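Local coordinates for protein glucokinase (Enterococcus faecalis, PDB 2QM1) that probably phosphorylates glucose at the expense of ATP, as a zinc-containing sugar kinase of the ROK family, at residues T144-G149 against T189-T194. Numbering follows the deposited sequence.
With MG (magnesium ion), chain K.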
ATOM      1  N   THR B 144       4.096  10.978  19.758  1.00 47.08           N
ATOM      2  CA  THR B 144       5.237  10.330  20.410  1.00 48.79           C
ATOM      3  C   THR B 144       5.945   9.450  19.438  1.00 47.51           C
ATOM      4  O   THR B 144       7.185   9.406  19.414  1.00 47.46           O
ATOM      5  CB  THR B 144       4.774   9.338  21.533  1.00 49.73           C
ATOM      6  OG1 THR B 144       3.700   9.915  22.270  1.00 55.55           O
ATOM      7  CG2 THR B 144       5.917   9.016  22.465  1.00 51.48           C
ATOM      8  N   GLY B 145       5.134   8.705  18.679  1.00 47.27           N
ATOM      9  CA  GLY B 145       5.593   7.840  17.590  1.00 45.95           C
ATOM     10  C   GLY B 145       4.891   8.197  16.294  1.00 45.33           C
ATOM     11  O   GLY B 145       4.036   9.087  16.267  1.00 45.96           O
ATOM     12  N   VAL B 146       5.247   7.529  15.201  1.00 43.41           N
ATOM     13  CA  VAL B 146       4.515   7.764  13.966  1.00 42.39           C
ATOM     14  C   VAL B 146       3.738   6.487  13.617  1.00 41.72           C
ATOM     15  O   VAL B 146       4.312   5.396  13.598  1.00 40.99           O
ATOM     16  CB  VAL B 146       5.432   8.285  12.827  1.00 42.66           C
ATOM     17  CG1 VAL B 146       4.653   8.446  11.543  1.00 43.39           C
ATOM     18  CG2 VAL B 146       5.980   9.615  13.203  1.00 40.21           C
ATOM     19  N   GLY B 147       2.435   6.632  13.392  1.00 40.80           N
ATOM     20  CA  GLY B 147       1.552   5.456  13.190  1.00 40.88           C
ATOM     21  C   GLY B 147       0.727   5.701  11.950  1.00 40.02           C
ATOM     22  O   GLY B 147       0.802   6.780  11.331  1.00 39.90           O
ATOM     23  N   GLY B 148      -0.006   4.696  11.529  1.00 39.36           N
ATOM     24  CA  GLY B 148      -0.889   4.913  10.416  1.00 38.60           C
ATOM     25  C   GLY B 148      -1.888   3.794  10.190  1.00 39.71           C
ATOM     26  O   GLY B 148      -1.749   2.680  10.753  1.00 37.70           O
ATOM     27  N   GLY B 149      -2.902   4.114   9.369  1.00 38.06           N
ATOM     28  CA  GLY B 149      -3.903   3.130   8.963  1.00 38.31           C
ATOM     29  C   GLY B 149      -4.210   3.363   7.496  1.00 37.57           C
ATOM     30  O   GLY B 149      -4.214   4.510   7.020  1.00 36.00           O
ATOM     31  N   THR B 189      11.907   8.682  12.863  1.00 38.28           N
ATOM     32  CA  THR B 189      13.117   9.380  13.368  1.00 38.71           C
ATOM     33  C   THR B 189      13.147  10.881  13.009  1.00 38.73           C
ATOM     34  O   THR B 189      13.901  11.683  13.561  1.00 37.53           O
ATOM     35  CB  THR B 189      14.489   8.700  12.851  1.00 38.34           C
ATOM     36  OG1 THR B 189      14.621   8.894  11.445  1.00 36.99           O
ATOM     37  CG2 THR B 189      14.539   7.203  13.123  1.00 37.28           C
ATOM     38  N   VAL B 190      12.346  11.283  12.043  1.00 40.20           N
ATOM     39  CA  VAL B 190      12.469  12.674  11.582  1.00 39.60           C
ATOM     40  C   VAL B 190      11.163  13.475  11.761  1.00 38.25           C
ATOM     41  O   VAL B 190      11.123  14.704  11.534  1.00 38.01           O
ATOM     42  CB  VAL B 190      13.093  12.745  10.113  1.00 38.78           C
ATOM     43  CG1 VAL B 190      14.541  12.169  10.092  1.00 41.28           C
ATOM     44  CG2 VAL B 190      12.305  11.942   9.177  1.00 41.17           C
ATOM     45  N   SER B 191      10.100  12.788  12.172  1.00 39.58           N
ATOM     46  CA  SER B 191       8.741  13.370  12.178  1.00 39.95           C
ATOM     47  C   SER B 191       7.910  13.125  13.464  1.00 41.29           C
ATOM     48  O   SER B 191       6.808  13.655  13.605  1.00 40.75           O
ATOM     49  CB  SER B 191       7.948  12.958  10.906  1.00 40.75           C
ATOM     50  OG  SER B 191       7.549  11.573  10.923  1.00 42.50           O
ATOM     51  N   SER B 192       8.410  12.347  14.414  1.00 42.08           N
ATOM     52  CA  SER B 192       7.670  12.256  15.684  1.00 44.02           C
ATOM     53  C   SER B 192       8.009  13.551  16.449  1.00 44.63           C
ATOM     54  O   SER B 192       8.898  14.290  16.023  1.00 45.50           O
ATOM     55  CB  SER B 192       8.134  11.088  16.507  1.00 43.29           C
ATOM     56  OG  SER B 192       9.516  11.229  16.795  1.00 42.61           O
ATOM     57  N   ALA B 193       7.356  13.783  17.582  1.00 45.61           N
ATOM     58  CA  ALA B 193       7.664  14.944  18.469  1.00 47.40           C
ATOM     59  C   ALA B 193       9.154  15.092  18.720  1.00 48.08           C
ATOM     60  O   ALA B 193       9.729  16.174  18.606  1.00 48.22           O
ATOM     61  CB  ALA B 193       6.945  14.797  19.791  1.00 48.00           C
ATOM     62  N   THR B 194       9.759  13.950  19.032  1.00 47.89           N
ATOM     63  CA  THR B 194      11.166  13.782  19.250  1.00 47.99           C
ATOM     64  C   THR B 194      12.027  13.835  17.965  1.00 46.76           C
ATOM     65  O   THR B 194      13.154  14.284  17.995  1.00 46.07           O
ATOM     66  CB  THR B 194      11.334  12.407  19.988  1.00 48.60           C
ATOM     67  OG1 THR B 194      11.495  12.623  21.399  1.00 51.52           O
ATOM     68  CG2 THR B 194      12.467  11.566  19.435  1.00 48.69           C
TER
HETATM   69 MG    MG K1008      -1.816   0.916  12.064  1.00 25.29          MG
HETATM   70  O   HOH W   1      -0.347  -0.942  11.781  1.00 25.51           O
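The loop residues Thr144 and Gly145, which lead into strand 146-152, run past the link between helices 188-191 and 193-203, their backbone closest at Gly145 and Ser192, whose CA atoms lie 5.2 Å apart. No hydrogen bond joins the two segments directly; the contact is made chiefly by Val146 and the carbonyl of Thr144 against Ser191 and Ser192. Val146 points its side chain at the serines, with CG1 anti to the backbone N (chi1 177°) and CG2 anti to the carbonyl carbon. With that torsion Val146 CG2 lies 3.4 Å from Ser191 OG and 3.9 Å from Ser192 N. A branched, apolar residue suits this buried strand position. The hydroxyl it meets is not left wanting a partner, since Ser191 OG, held between its own N and carbonyl carbon (chi1 72°), hydrogen-bonds to Leu187 O, four residues earlier. Ser192 is the N-cap of helix 193-203: with chi1 at 60°, OG caps Gly195 N and also bonds to Glu188 O, a short polar side chain well matched to a helix start. Its CB, meanwhile, packs 3.5 Å from Thr144 O. Strand 146-152, with Gly147 to Gly149, belongs to the second five-stranded mixed sheet of the ASKHA (actin-like ATPase) fold of ROK kinases, antiparallel to 137-142. Gly145 and these three glycines carry no side chain, and at Gly148 it is the backbone carbonyl that serves as metal ligand, Gly148 O binding magnesium at 2.2 Å. Asn119 OD1 is another ligand of that ion, Glu188 OE1 accepts from Val146 N, and the side chains of His169 and Cys186, two of the zinc ligands, are about 7 and 8 Å from that of Val146.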